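Local coordinates for uncharacterized protein (Bacteroides caccae, PDB 3NO2), which is of unknown function but folds as a six-bladed beta-propeller whose sequence resembles the Mal s 1 allergenic protein-like family, at residues A[20-25]-A[255-260]; A[162-167]-A[185-190]; A[211-216]-A[228-233]. All coordinates share one frame; numbering follows the deposited sequence. Where two conformers were deposited one is given.

Contact 1 (A[20-25]-A[255-260]); sequences INKDTK and VVWQLN
The backbones of 20-25 and 255-260 come nearest at K25 and L259, whose CA atoms are 7.0 Å apart, so it is mostly side chains that bridge the gap. W257 stands between two lysines, one on each side of its indole plane. K22 lays its aliphatic part over one face: CG, anti to the backbone N (chi1 -178°), makes a CH-pi contact 3.9 Å from the centroid of the six-membered ring. The extended chain keeps NZ above the five-membered ring, too far for more than a weak cation-pi attraction, where it makes a salt bridge with E248 and a hydrogen bond with Y227. This is a seam between neighbouring propeller blades: strand 255-259 is the last of one sheet, and 16-21 belongs to the sheet that brings together strands from both chain ends. W257 NE1 gives a weak hydrogen bond to K22 O (3.1 Å), and a water in the ring plane accepts weakly from the same nitrogen and donates to D23 O. K25 slides past W257 in the opposite direction, and its NZ donates to Q258 O at 2.8 Å, almost in line with the C=O bond. Deeper in the seam, I20 CD1 and L259 CD1 meet tip to tip at 3.6 Å.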
ATOM      1  N   ILE A  20       6.620   6.720 -13.292  1.00  6.47           N
ATOM      2  CA  ILE A  20       5.968   7.814 -14.007  1.00  7.20           C
ATOM      3  C   ILE A  20       6.689   9.114 -13.628  1.00  7.39           C
ATOM      4  O   ILE A  20       6.958   9.394 -12.460  1.00  8.09           O
ATOM      5  CB  ILE A  20       4.494   7.869 -13.623  1.00  7.98           C
ATOM      6  CG1 ILE A  20       3.799   6.596 -14.160  1.00  9.55           C
ATOM      7  CG2 ILE A  20       3.795   9.129 -14.183  1.00  8.40           C
ATOM      8  CD1 ILE A  20       2.338   6.393 -13.719  1.00 11.38           C
ATOM      9  N   ASN A  21       6.986   9.916 -14.650  1.00  6.77           N
ATOM     10  CA  ASN A  21       7.410  11.303 -14.437  1.00  8.01           C
ATOM     11  C   ASN A  21       6.167  12.109 -14.085  1.00  6.60           C
ATOM     12  O   ASN A  21       5.220  12.175 -14.873  1.00  7.37           O
ATOM     13  CB  ASN A  21       8.054  11.821 -15.740  1.00  8.40           C
ATOM     14  CG  ASN A  21       8.442  13.293 -15.688  1.00  8.41           C
ATOM     15  OD1 ASN A  21       7.736  14.127 -15.148  1.00  7.97           O
ATOM     16  ND2 ASN A  21       9.619  13.616 -16.289  1.00 11.11           N
ATOM     17  N   LYS A  22       6.097  12.579 -12.854  1.00  6.35           N
ATOM     18  CA  LYS A  22       4.883  13.229 -12.357  1.00  7.54           C
ATOM     19  C   LYS A  22       4.464  14.433 -13.233  1.00  7.51           C
ATOM     20  O   LYS A  22       3.283  14.633 -13.507  1.00  8.21           O
ATOM     21  CB  LYS A  22       5.065  13.669 -10.924  1.00  8.06           C
ATOM     22  CG  LYS A  22       3.823  14.309 -10.314  1.00  9.82           C
ATOM     23  CD  LYS A  22       4.037  14.840  -8.899  1.00 10.20           C
ATOM     24  CE  LYS A  22       2.766  15.408  -8.338  1.00 11.37           C
ATOM     25  NZ  LYS A  22       2.951  15.926  -6.956  1.00 13.72           N
ATOM     26  N   ASP A  23       5.434  15.216 -13.639  1.00  6.95           N
ATOM     27  CA  ASP A  23       5.180  16.446 -14.364  1.00  6.98           C
ATOM     28  C   ASP A  23       4.646  16.191 -15.753  1.00  8.13           C
ATOM     29  O   ASP A  23       3.665  16.821 -16.161  1.00  8.01           O
ATOM     30  CB  ASP A  23       6.467  17.260 -14.490  1.00  8.14           C
ATOM     31  CG  ASP A  23       6.907  17.895 -13.170  1.00 10.75           C
ATOM     32  OD1 ASP A  23       6.144  17.899 -12.173  1.00 13.09           O
ATOM     33  OD2 ASP A  23       8.024  18.440 -13.158  1.00 11.67           O
ATOM     34  N   THR A  24       5.262  15.273 -16.484  1.00  6.63           N
ATOM     35  CA  THR A  24       4.816  14.932 -17.822  1.00  7.02           C
ATOM     36  C   THR A  24       3.679  13.908 -17.874  1.00  6.43           C
ATOM     37  O   THR A  24       2.995  13.771 -18.894  1.00  6.55           O
ATOM     38  CB  THR A  24       5.963  14.441 -18.687  1.00  8.07           C
ATOM     39  OG1 THR A  24       6.371  13.164 -18.162  1.00  7.59           O
ATOM     40  CG2 THR A  24       7.166  15.417 -18.714  1.00  8.96           C
ATOM     41  N   LYS A  25       3.492  13.194 -16.760  1.00  6.54           N
ATOM     42  CA  LYS A  25       2.529  12.088 -16.674  1.00  6.65           C
ATOM     43  C   LYS A  25       2.895  10.931 -17.608  1.00  7.75           C
ATOM     44  O   LYS A  25       2.018  10.152 -17.966  1.00 10.35           O
ATOM     45  CB  LYS A  25       1.094  12.526 -16.835  1.00  6.33           C
ATOM     46  CG  LYS A  25       0.645  13.655 -15.928  1.00  6.61           C
ATOM     47  CD  LYS A  25      -0.843  13.940 -16.051  1.00  8.14           C
ATOM     48  CE  LYS A  25      -1.367  15.120 -15.290  1.00  6.06           C
ATOM     49  NZ  LYS A  25      -2.828  15.259 -15.483  1.00  6.90           N
ATOM     50  N   VAL A 255      -8.408  18.259  -5.252  1.00  8.68           N
ATOM     51  CA  VAL A 255      -7.555  17.544  -6.189  1.00  7.49           C
ATOM     52  C   VAL A 255      -6.744  18.569  -6.984  1.00  6.84           C
ATOM     53  O   VAL A 255      -7.324  19.395  -7.721  1.00  9.08           O
ATOM     54  CB  VAL A 255      -8.335  16.630  -7.138  1.00  7.04           C
ATOM     55  CG1 VAL A 255      -7.427  16.009  -8.190  1.00  8.53           C
ATOM     56  CG2 VAL A 255      -9.059  15.505  -6.365  1.00  8.87           C
ATOM     57  N   VAL A 256      -5.419  18.541  -6.819  1.00  6.99           N
ATOM     58  CA  VAL A 256      -4.494  19.472  -7.443  1.00  7.05           C
ATOM     59  C   VAL A 256      -3.729  18.879  -8.610  1.00  8.10           C
ATOM     60  O   VAL A 256      -3.112  19.610  -9.400  1.00  8.48           O
ATOM     61  CB  VAL A 256      -3.521  20.137  -6.420  1.00  8.57           C
ATOM     62  CG1 VAL A 256      -4.337  20.975  -5.396  1.00 10.48           C
ATOM     63  CG2 VAL A 256      -2.648  19.093  -5.758  1.00  8.95           C
ATOM     64  N   TRP A 257      -3.720  17.557  -8.716  1.00  6.95           N
ATOM     65  CA  TRP A 257      -2.995  16.835  -9.758  1.00  6.55           C
ATOM     66  C   TRP A 257      -3.583  15.420  -9.847  1.00  6.53           C
ATOM     67  O   TRP A 257      -4.045  14.900  -8.823  1.00  6.50           O
ATOM     68  CB  TRP A 257      -1.485  16.812  -9.469  1.00  8.27           C
ATOM     69  CG  TRP A 257      -0.669  15.974 -10.411  1.00  6.56           C
ATOM     70  CD1 TRP A 257      -0.046  16.385 -11.549  1.00  7.18           C
ATOM     71  CD2 TRP A 257      -0.383  14.566 -10.294  1.00  7.92           C
ATOM     72  NE1 TRP A 257       0.578  15.342 -12.157  1.00  7.44           N
ATOM     73  CE2 TRP A 257       0.420  14.211 -11.391  1.00  6.48           C
ATOM     74  CE3 TRP A 257      -0.706  13.586  -9.357  1.00  7.31           C
ATOM     75  CZ2 TRP A 257       0.891  12.935 -11.578  1.00  7.18           C
ATOM     76  CZ3 TRP A 257      -0.225  12.322  -9.534  1.00  7.70           C
ATOM     77  CH2 TRP A 257       0.560  11.989 -10.645  1.00  7.45           C
ATOM     78  N   GLN A 258      -3.618  14.830 -11.037  1.00  6.16           N
ATOM     79  CA  GLN A 258      -4.137  13.493 -11.165  1.00  6.81           C
ATOM     80  C   GLN A 258      -3.618  12.789 -12.390  1.00  5.68           C
ATOM     81  O   GLN A 258      -3.221  13.437 -13.363  1.00  6.12           O
ATOM     82  CB  GLN A 258      -5.680  13.513 -11.218  1.00  6.75           C
ATOM     83  CG  GLN A 258      -6.265  14.216 -12.468  1.00  6.25           C
ATOM     84  CD  GLN A 258      -7.740  14.387 -12.328  1.00  6.90           C
ATOM     85  OE1 GLN A 258      -8.540  13.503 -12.713  1.00  6.85           O
ATOM     86  NE2 GLN A 258      -8.156  15.553 -11.779  1.00  5.92           N
ATOM     87  N   LEU A 259      -3.664  11.456 -12.336  1.00  5.92           N
ATOM     88  CA  LEU A 259      -3.565  10.589 -13.508  1.00  6.97           C
ATOM     89  C   LEU A 259      -4.955  10.092 -13.835  1.00  5.99           C
ATOM     90  O   LEU A 259      -5.656   9.595 -12.921  1.00  6.22           O
ATOM     91  CB  LEU A 259      -2.675   9.359 -13.221  1.00  6.88           C
ATOM     92  CG  LEU A 259      -1.235   9.660 -12.852  1.00  6.78           C
ATOM     93  CD1 LEU A 259      -0.473   8.349 -12.626  1.00  8.40           C
ATOM     94  CD2 LEU A 259      -0.515  10.558 -13.895  1.00  7.20           C
ATOM     95  N   ASN A 260      -5.388  10.262 -15.073  1.00  6.13           N
ATOM     96  CA  ASN A 260      -6.755   9.970 -15.466  1.00  6.81           C
ATOM     97  C   ASN A 260      -6.752   9.514 -16.926  1.00  9.01           C
ATOM     98  O   ASN A 260      -7.061  10.285 -17.854  1.00  8.52           O
ATOM     99  CB  ASN A 260      -7.645  11.213 -15.265  1.00  6.51           C
ATOM    100  CG  ASN A 260      -9.124  10.907 -15.377  1.00  8.42           C
ATOM    101  OD1 ASN A 260      -9.529   9.810 -15.778  1.00  8.60           O
ATOM    102  ND2 ASN A 260      -9.951  11.861 -14.973  1.00  9.61           N
TER
HETATM  103  O   HOH W   1       1.617  17.281 -14.240  1.00 12.47           O

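Contact 2 (A[162-167]-A[185-190]); sequences KLSGTP and AHCFVQ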
ATOM      1  N   LYS A 162     -12.291  -1.431  15.188  1.00 10.12           N
ATOM      2  CA  LYS A 162     -13.230  -1.773  14.140  1.00  9.67           C
ATOM      3  C   LYS A 162     -13.428  -0.576  13.199  1.00  9.54           C
ATOM      4  O   LYS A 162     -13.686   0.552  13.656  1.00 11.47           O
ATOM      5  CB  LYS A 162     -14.591  -2.191  14.736  1.00 12.21           C
ATOM      6  CG  LYS A 162     -14.572  -3.475  15.525  1.00 19.20           C
ATOM      7  CD  LYS A 162     -14.351  -4.674  14.600  1.00 30.17           C
ATOM      8  CE  LYS A 162     -14.219  -6.023  15.332  1.00 39.55           C
ATOM      9  NZ  LYS A 162     -13.869  -7.053  14.311  1.00 43.08           N
ATOM     10  N   LEU A 163     -13.309  -0.820  11.902  1.00  9.23           N
ATOM     11  CA  LEU A 163     -13.485   0.191  10.871  1.00  9.64           C
ATOM     12  C   LEU A 163     -14.650  -0.199   9.979  1.00 10.28           C
ATOM     13  O   LEU A 163     -15.628  -0.762  10.468  1.00 14.68           O
ATOM     14  CB  LEU A 163     -12.149   0.293  10.125  1.00  9.76           C
ATOM     15  CG  LEU A 163     -10.989   0.760  11.002  1.00 10.04           C
ATOM     16  CD1 LEU A 163      -9.726   0.875  10.132  1.00 15.12           C
ATOM     17  CD2 LEU A 163     -11.293   2.062  11.732  1.00 14.17           C
ATOM     18  N   SER A 164     -14.522   0.014   8.691  0.50  8.77           N
ATOM     19  CA  SER A 164     -15.558  -0.349   7.748  0.50  8.04           C
ATOM     20  C   SER A 164     -14.860  -0.732   6.482  0.50  8.23           C
ATOM     21  O   SER A 164     -13.653  -0.521   6.327  0.50  8.88           O
ATOM     22  CB  SER A 164     -16.481   0.819   7.505  0.50  6.22           C
ATOM     23  OG  SER A 164     -15.813   1.917   6.852  0.50  7.86           O
ATOM     24  N   GLY A 165     -15.615  -1.327   5.578  1.00  7.23           N
ATOM     25  CA  GLY A 165     -15.076  -1.708   4.315  1.00  6.52           C
ATOM     26  C   GLY A 165     -14.028  -2.789   4.394  1.00  7.45           C
ATOM     27  O   GLY A 165     -14.161  -3.779   5.116  1.00  7.76           O
ATOM     28  N   THR A 166     -12.969  -2.609   3.599  1.00  5.86           N
ATOM     29  CA  THR A 166     -11.897  -3.566   3.440  1.00  6.52           C
ATOM     30  C   THR A 166     -10.571  -2.832   3.616  1.00  5.98           C
ATOM     31  O   THR A 166      -9.906  -2.426   2.640  1.00  6.42           O
ATOM     32  CB  THR A 166     -11.993  -4.292   2.076  1.00  6.63           C
ATOM     33  OG1 THR A 166     -12.256  -3.360   1.007  1.00  7.83           O
ATOM     34  CG2 THR A 166     -13.126  -5.312   2.111  1.00  9.36           C
ATOM     35  N   PRO A 167     -10.158  -2.679   4.883  1.00  5.44           N
ATOM     36  CA  PRO A 167      -8.957  -1.872   5.170  1.00  5.83           C
ATOM     37  C   PRO A 167      -7.713  -2.413   4.448  1.00  5.39           C
ATOM     38  O   PRO A 167      -7.424  -3.609   4.495  1.00  5.69           O
ATOM     39  CB  PRO A 167      -8.825  -1.957   6.666  1.00  6.22           C
ATOM     40  CG  PRO A 167     -10.300  -2.110   7.122  1.00  7.46           C
ATOM     41  CD  PRO A 167     -10.949  -2.961   6.089  1.00  6.00           C
ATOM     42  N   ALA A 185     -14.992   0.756   1.337  0.50  6.40           N
ATOM     43  CA  ALA A 185     -15.839   1.744   2.014  0.50  6.40           C
ATOM     44  C   ALA A 185     -15.737   3.118   1.365  0.50  7.21           C
ATOM     45  O   ALA A 185     -16.435   4.030   1.792  0.50  8.08           O
ATOM     46  CB  ALA A 185     -15.509   1.834   3.490  0.50  7.68           C
ATOM     47  N   HIS A 186     -14.884   3.289   0.342  1.00  7.00           N
ATOM     48  CA  HIS A 186     -14.831   4.571  -0.378  1.00  6.88           C
ATOM     49  C   HIS A 186     -14.413   5.703   0.512  1.00  8.16           C
ATOM     50  O   HIS A 186     -14.819   6.847   0.312  1.00  8.61           O
ATOM     51  CB  HIS A 186     -16.161   4.916  -1.089  1.00  7.40           C
ATOM     52  CG  HIS A 186     -16.841   3.741  -1.735  1.00  6.91           C
ATOM     53  ND1 HIS A 186     -16.212   2.920  -2.646  1.00  8.30           N
ATOM     54  CD2 HIS A 186     -18.080   3.217  -1.563  1.00  6.99           C
ATOM     55  CE1 HIS A 186     -17.050   1.968  -3.040  1.00  7.92           C
ATOM     56  NE2 HIS A 186     -18.198   2.130  -2.400  1.00  7.46           N
ATOM     57  N   CYS A 187     -13.601   5.417   1.516  1.00  7.18           N
ATOM     58  CA  CYS A 187     -13.207   6.401   2.486  1.00  8.52           C
ATOM     59  C   CYS A 187     -11.873   6.023   3.121  1.00  7.87           C
ATOM     60  O   CYS A 187     -11.334   4.921   2.944  1.00  8.38           O
ATOM     61  CB  CYS A 187     -14.270   6.534   3.609  1.00  8.42           C
ATOM     62  SG  CYS A 187     -14.406   5.095   4.693  1.00 10.53           S
ATOM     63  N   PHE A 188     -11.327   6.959   3.868  1.00  7.43           N
ATOM     64  CA  PHE A 188     -10.273   6.661   4.805  1.00  8.63           C
ATOM     65  C   PHE A 188     -10.541   7.299   6.146  1.00  9.45           C
ATOM     66  O   PHE A 188     -11.402   8.212   6.243  1.00  9.88           O
ATOM     67  CB  PHE A 188      -8.896   7.060   4.253  1.00  8.21           C
ATOM     68  CG  PHE A 188      -8.683   8.519   3.993  1.00  9.74           C
ATOM     69  CD1 PHE A 188      -8.129   9.340   4.969  1.00 10.95           C
ATOM     70  CD2 PHE A 188      -8.912   9.041   2.741  1.00 11.54           C
ATOM     71  CE1 PHE A 188      -7.840  10.663   4.680  1.00 14.47           C
ATOM     72  CE2 PHE A 188      -8.621  10.371   2.465  1.00 12.04           C
ATOM     73  CZ  PHE A 188      -8.099  11.154   3.425  1.00 12.10           C
ATOM     74  N   VAL A 189      -9.872   6.843   7.178  1.00  8.40           N
ATOM     75  CA  VAL A 189     -10.054   7.404   8.516  1.00  9.53           C
ATOM     76  C   VAL A 189      -8.707   7.846   9.070  1.00 10.93           C
ATOM     77  O   VAL A 189      -7.658   7.382   8.624  1.00 10.03           O
ATOM     78  CB  VAL A 189     -10.713   6.421   9.492  1.00  9.29           C
ATOM     79  CG1 VAL A 189     -12.125   6.059   9.009  1.00 13.65           C
ATOM     80  CG2 VAL A 189      -9.815   5.168   9.665  1.00 12.90           C
ATOM     81  N   GLN A 190      -8.752   8.788  10.015  1.00 11.23           N
ATOM     82  CA  GLN A 190      -7.609   9.154  10.807  1.00 10.88           C
ATOM     83  C   GLN A 190      -7.803   8.583  12.211  1.00 12.33           C
ATOM     84  O   GLN A 190      -8.871   8.832  12.813  1.00 14.14           O
ATOM     85  CB  GLN A 190      -7.474  10.679  10.822  1.00 12.46           C
ATOM     86  CG  GLN A 190      -6.285  11.174  11.626  1.00 13.07           C
ATOM     87  CD  GLN A 190      -6.112  12.688  11.548  1.00 19.48           C
ATOM     88  OE1 GLN A 190      -6.524  13.310  10.575  1.00 22.02           O
ATOM     89  NE2 GLN A 190      -5.481  13.276  12.572  1.00 18.50           N
TER
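L163 crosses V189 obliquely, its CD2 lying 4.0 Å from V189 CG2. The V189 methyl that touches is the one set between the backbone N and the carbonyl carbon, while L163 holds CG anti to its own carbonyl carbon (chi1 -63°). Around this apolar pair, L163 also touches V180 and I198, so its branched end is set against several strands of the next sheet. At the other end of the contact the two backbones draw much closer: the CA atoms of G165 and A185 are 4.2 Å apart, and A185 CB lies 3.7 Å from G165 CA. G165 has no side chain, and its positive phi (66°) is a backbone conformation that favours glycine. S164 and A185 each occur in two conformers, so the approach of S164 OG to the A185 methyl and, more loosely, to C187 SG is less certain. T166 OG1 is hydrogen-bonded to D184 OD2, while G165 O accepts from S146 OG in the preceding blade. The 162-167 loop thus runs over the following sheet as it passes from the last strand of one blade, 157-162, to the first strand of the next, 169-172, the blade-to-blade crossover characteristic of a beta-propeller.

Contact 3 (A[211-216]-A[228-233]); sequences QLFFVA and ICNWQG
N230 turns its amide onto the backbone of 211-213 and binds it at two points. Its OD1 accepts from F213 N at 2.8 Å, in the plane of the amide carbonyl and almost straight (176° at the hydrogen), while ND2 donates to Q211 O at 3.1 Å. CG anti to the backbone N (chi1 -168°) starts the side chain in this direction, and P244 O takes a further bond from ND2, so the buried amide is held from more than one side. Next along the pair, F214 and W231 form an antiparallel hydrogen-bonded pair: F214 N reaches W231 O at 2.9 Å, and W231 N reaches F214 O at 3.0 Å. A216 N continues the ladder to C229 O. On the sheet face carrying F214 and W231 the two aromatics make an edge-to-face pair, the indole edge toward the phenyl face, with planes at 76° and centroids of the phenyl and the six-membered indole ring 5.5 Å apart. F214 CB packs at that edge against W231 CE3 (3.7 Å).

V215 and I228 touch through their methyls. Q232 CG touches the F213 ring at CD2 (3.9 Å), and Q232 NE2 donates a hydrogen bond to H243 O. Farther out, W231 NE1 donates to S12 O, and the W231 side chain is about 4 Å from a bound citric acid, probably from the crystallisation liquor. Strands 214-220 and 226-231 form a beta hairpin, the first two strands of their propeller blade; 246-249 flanks the second strand, and H186 ND1 of the preceding blade is hydrogen-bonded to F213 O at the entry to the first.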
ATOM      1  N   GLN A 211     -14.545  10.973  -7.381  1.00 10.66           N
ATOM      2  CA  GLN A 211     -15.370   9.905  -6.796  1.00  9.70           C
ATOM      3  C   GLN A 211     -14.365   8.826  -6.348  1.00  9.21           C
ATOM      4  O   GLN A 211     -13.573   8.325  -7.166  1.00 10.27           O
ATOM      5  CB  GLN A 211     -16.337   9.310  -7.822  1.00 10.89           C
ATOM      6  CG  GLN A 211     -17.122   8.131  -7.227  1.00 15.28           C
ATOM      7  CD  GLN A 211     -18.102   7.460  -8.195  1.00 20.84           C
ATOM      8  OE1 GLN A 211     -18.448   8.030  -9.266  1.00 19.04           O
ATOM      9  NE2 GLN A 211     -18.586   6.256  -7.829  1.00 18.42           N
ATOM     10  N   LEU A 212     -14.421   8.447  -5.082  1.00  8.18           N
ATOM     11  CA  LEU A 212     -13.567   7.388  -4.523  1.00  8.17           C
ATOM     12  C   LEU A 212     -14.194   6.034  -4.748  1.00  8.00           C
ATOM     13  O   LEU A 212     -15.366   5.817  -4.416  1.00  8.32           O
ATOM     14  CB  LEU A 212     -13.313   7.608  -3.052  1.00  7.93           C
ATOM     15  CG  LEU A 212     -12.555   8.912  -2.693  1.00  8.91           C
ATOM     16  CD1 LEU A 212     -12.481   9.132  -1.173  1.00 10.23           C
ATOM     17  CD2 LEU A 212     -11.141   8.951  -3.334  1.00 10.01           C
ATOM     18  N   PHE A 213     -13.409   5.155  -5.371  1.00  6.77           N
ATOM     19  CA  PHE A 213     -13.789   3.756  -5.611  1.00  6.62           C
ATOM     20  C   PHE A 213     -13.189   2.909  -4.481  1.00  6.99           C
ATOM     21  O   PHE A 213     -13.609   3.075  -3.340  1.00  7.56           O
ATOM     22  CB  PHE A 213     -13.353   3.376  -7.021  1.00  6.91           C
ATOM     23  CG  PHE A 213     -14.166   4.077  -8.078  1.00  7.24           C
ATOM     24  CD1 PHE A 213     -15.349   3.503  -8.523  1.00 13.39           C
ATOM     25  CD2 PHE A 213     -13.866   5.321  -8.526  1.00  8.99           C
ATOM     26  CE1 PHE A 213     -16.162   4.170  -9.474  1.00 16.71           C
ATOM     27  CE2 PHE A 213     -14.670   5.960  -9.462  1.00 10.91           C
ATOM     28  CZ  PHE A 213     -15.785   5.395  -9.919  1.00 14.09           C
ATOM     29  N   PHE A 214     -12.178   2.073  -4.751  1.00  6.06           N
ATOM     30  CA  PHE A 214     -11.517   1.342  -3.663  1.00  5.46           C
ATOM     31  C   PHE A 214     -10.365   2.212  -3.224  1.00  6.36           C
ATOM     32  O   PHE A 214      -9.430   2.461  -3.996  1.00  6.15           O
ATOM     33  CB  PHE A 214     -11.030  -0.014  -4.198  1.00  6.09           C
ATOM     34  CG  PHE A 214     -10.302  -0.875  -3.202  1.00  6.38           C
ATOM     35  CD1 PHE A 214      -8.997  -0.591  -2.862  1.00  6.86           C
ATOM     36  CD2 PHE A 214     -10.937  -1.960  -2.622  1.00  7.47           C
ATOM     37  CE1 PHE A 214      -8.337  -1.377  -1.939  1.00  6.49           C
ATOM     38  CE2 PHE A 214     -10.273  -2.759  -1.727  1.00  6.34           C
ATOM     39  CZ  PHE A 214      -8.996  -2.485  -1.358  1.00  6.68           C
ATOM     40  N   VAL A 215     -10.403   2.672  -1.992  1.00  5.65           N
ATOM     41  CA  VAL A 215      -9.365   3.561  -1.443  1.00  4.92           C
ATOM     42  C   VAL A 215      -8.201   2.655  -1.031  1.00  5.30           C
ATOM     43  O   VAL A 215      -8.276   1.925  -0.027  1.00  5.80           O
ATOM     44  CB  VAL A 215      -9.843   4.462  -0.325  1.00  5.22           C
ATOM     45  CG1 VAL A 215      -8.683   5.290   0.249  1.00  7.20           C
ATOM     46  CG2 VAL A 215     -10.975   5.347  -0.821  1.00  7.17           C
ATOM     47  N   ALA A 216      -7.164   2.648  -1.872  1.00  5.21           N
ATOM     48  CA  ALA A 216      -5.951   1.813  -1.732  1.00  5.11           C
ATOM     49  C   ALA A 216      -4.873   2.682  -1.042  1.00  4.83           C
ATOM     50  O   ALA A 216      -5.166   3.460  -0.123  1.00  5.91           O
ATOM     51  CB  ALA A 216      -5.555   1.173  -3.052  1.00  5.80           C
ATOM     52  N   ILE A 228      -3.667   9.573  -3.177  1.00  6.43           N
ATOM     53  CA  ILE A 228      -4.680   8.534  -2.976  1.00  6.23           C
ATOM     54  C   ILE A 228      -4.714   7.691  -4.233  1.00  4.53           C
ATOM     55  O   ILE A 228      -4.999   8.181  -5.330  1.00  5.48           O
ATOM     56  CB  ILE A 228      -6.065   9.130  -2.699  1.00  6.01           C
ATOM     57  CG1 ILE A 228      -6.032  10.097  -1.528  1.00  7.63           C
ATOM     58  CG2 ILE A 228      -7.088   7.996  -2.518  1.00  8.07           C
ATOM     59  CD1 ILE A 228      -7.338  10.907  -1.364  1.00 10.42           C
ATOM     60  N   CYS A 229      -4.469   6.393  -4.083  1.00  4.89           N
ATOM     61  CA  CYS A 229      -4.600   5.406  -5.134  1.00  5.46           C
ATOM     62  C   CYS A 229      -6.085   4.979  -5.202  1.00  5.69           C
ATOM     63  O   CYS A 229      -6.618   4.420  -4.252  1.00  7.01           O
ATOM     64  CB  CYS A 229      -3.712   4.202  -4.913  1.00  5.65           C
ATOM     65  SG  CYS A 229      -1.946   4.591  -4.857  1.00  6.18           S
ATOM     66  N   ASN A 230      -6.727   5.345  -6.309  1.00  5.26           N
ATOM     67  CA  ASN A 230      -8.174   5.230  -6.467  1.00  5.40           C
ATOM     68  C   ASN A 230      -8.524   4.059  -7.365  1.00  5.77           C
ATOM     69  O   ASN A 230      -8.789   4.212  -8.550  1.00  5.74           O
ATOM     70  CB  ASN A 230      -8.691   6.543  -7.081  1.00  5.12           C
ATOM     71  CG  ASN A 230     -10.190   6.668  -7.046  1.00  7.05           C
ATOM     72  OD1 ASN A 230     -10.837   6.079  -6.179  1.00  7.68           O
ATOM     73  ND2 ASN A 230     -10.783   7.401  -8.004  1.00  7.03           N
ATOM     74  N   TRP A 231      -8.457   2.852  -6.795  1.00  5.86           N
ATOM     75  CA  TRP A 231      -8.438   1.620  -7.571  1.00  5.18           C
ATOM     76  C   TRP A 231      -9.865   1.245  -7.981  1.00  6.14           C
ATOM     77  O   TRP A 231     -10.784   1.186  -7.139  1.00  6.37           O
ATOM     78  CB  TRP A 231      -7.772   0.529  -6.713  1.00  5.51           C
ATOM     79  CG  TRP A 231      -7.531  -0.785  -7.420  1.00  5.69           C
ATOM     80  CD1 TRP A 231      -6.475  -1.110  -8.225  1.00  5.72           C
ATOM     81  CD2 TRP A 231      -8.348  -1.957  -7.374  1.00  5.96           C
ATOM     82  NE1 TRP A 231      -6.586  -2.385  -8.674  1.00  5.95           N
ATOM     83  CE2 TRP A 231      -7.716  -2.937  -8.161  1.00  5.79           C
ATOM     84  CE3 TRP A 231      -9.513  -2.282  -6.707  1.00  7.55           C
ATOM     85  CZ2 TRP A 231      -8.232  -4.208  -8.305  1.00  7.77           C
ATOM     86  CZ3 TRP A 231     -10.044  -3.584  -6.866  1.00  8.05           C
ATOM     87  CH2 TRP A 231      -9.415  -4.495  -7.652  1.00  7.69           C
ATOM     88  N   GLN A 232     -10.030   0.963  -9.254  1.00  6.15           N
ATOM     89  CA  GLN A 232     -11.339   0.853  -9.879  1.00  6.49           C
ATOM     90  C   GLN A 232     -11.771  -0.576 -10.224  1.00  8.36           C
ATOM     91  O   GLN A 232     -12.779  -0.768 -10.917  1.00  9.82           O
ATOM     92  CB  GLN A 232     -11.419   1.761 -11.107  1.00  7.87           C
ATOM     93  CG  GLN A 232     -11.292   3.250 -10.668  1.00  8.34           C
ATOM     94  CD  GLN A 232     -11.028   4.208 -11.788  1.00  8.21           C
ATOM     95  OE1 GLN A 232     -11.606   4.107 -12.863  1.00  9.48           O
ATOM     96  NE2 GLN A 232     -10.173   5.212 -11.510  1.00  7.62           N
ATOM     97  N   GLY A 233     -11.104  -1.570  -9.697  1.00  7.01           N
ATOM     98  CA  GLY A 233     -11.358  -2.960 -10.108  1.00  7.75           C
ATOM     99  C   GLY A 233     -12.594  -3.600  -9.529  1.00  8.63           C
ATOM    100  O   GLY A 233     -12.904  -4.738  -9.934  1.00 11.09           O
TER

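Contact 3 is the buried one, within a single blade, where regular backbone bonds and a buried asparagine amide bonded to the backbone dominate. Contacts 1 and 2 are only partly buried and join neighbouring blades: contact 1 relies on lysine chains, an indole and a water at the outer seam, contact 2 on apolar side chains and a close glycine-alanine approach between a connecting loop and the next blade. Contacts 1 and 3 reach the same sheet from its two ends, strand 255-259 and hairpin 214-231, without touching; their nearest atoms are about 6 Å apart. Contacts 2 and 3 do touch, with T166 OG1 packing on F214 CE2 (3.4 Å), tying successive blades together.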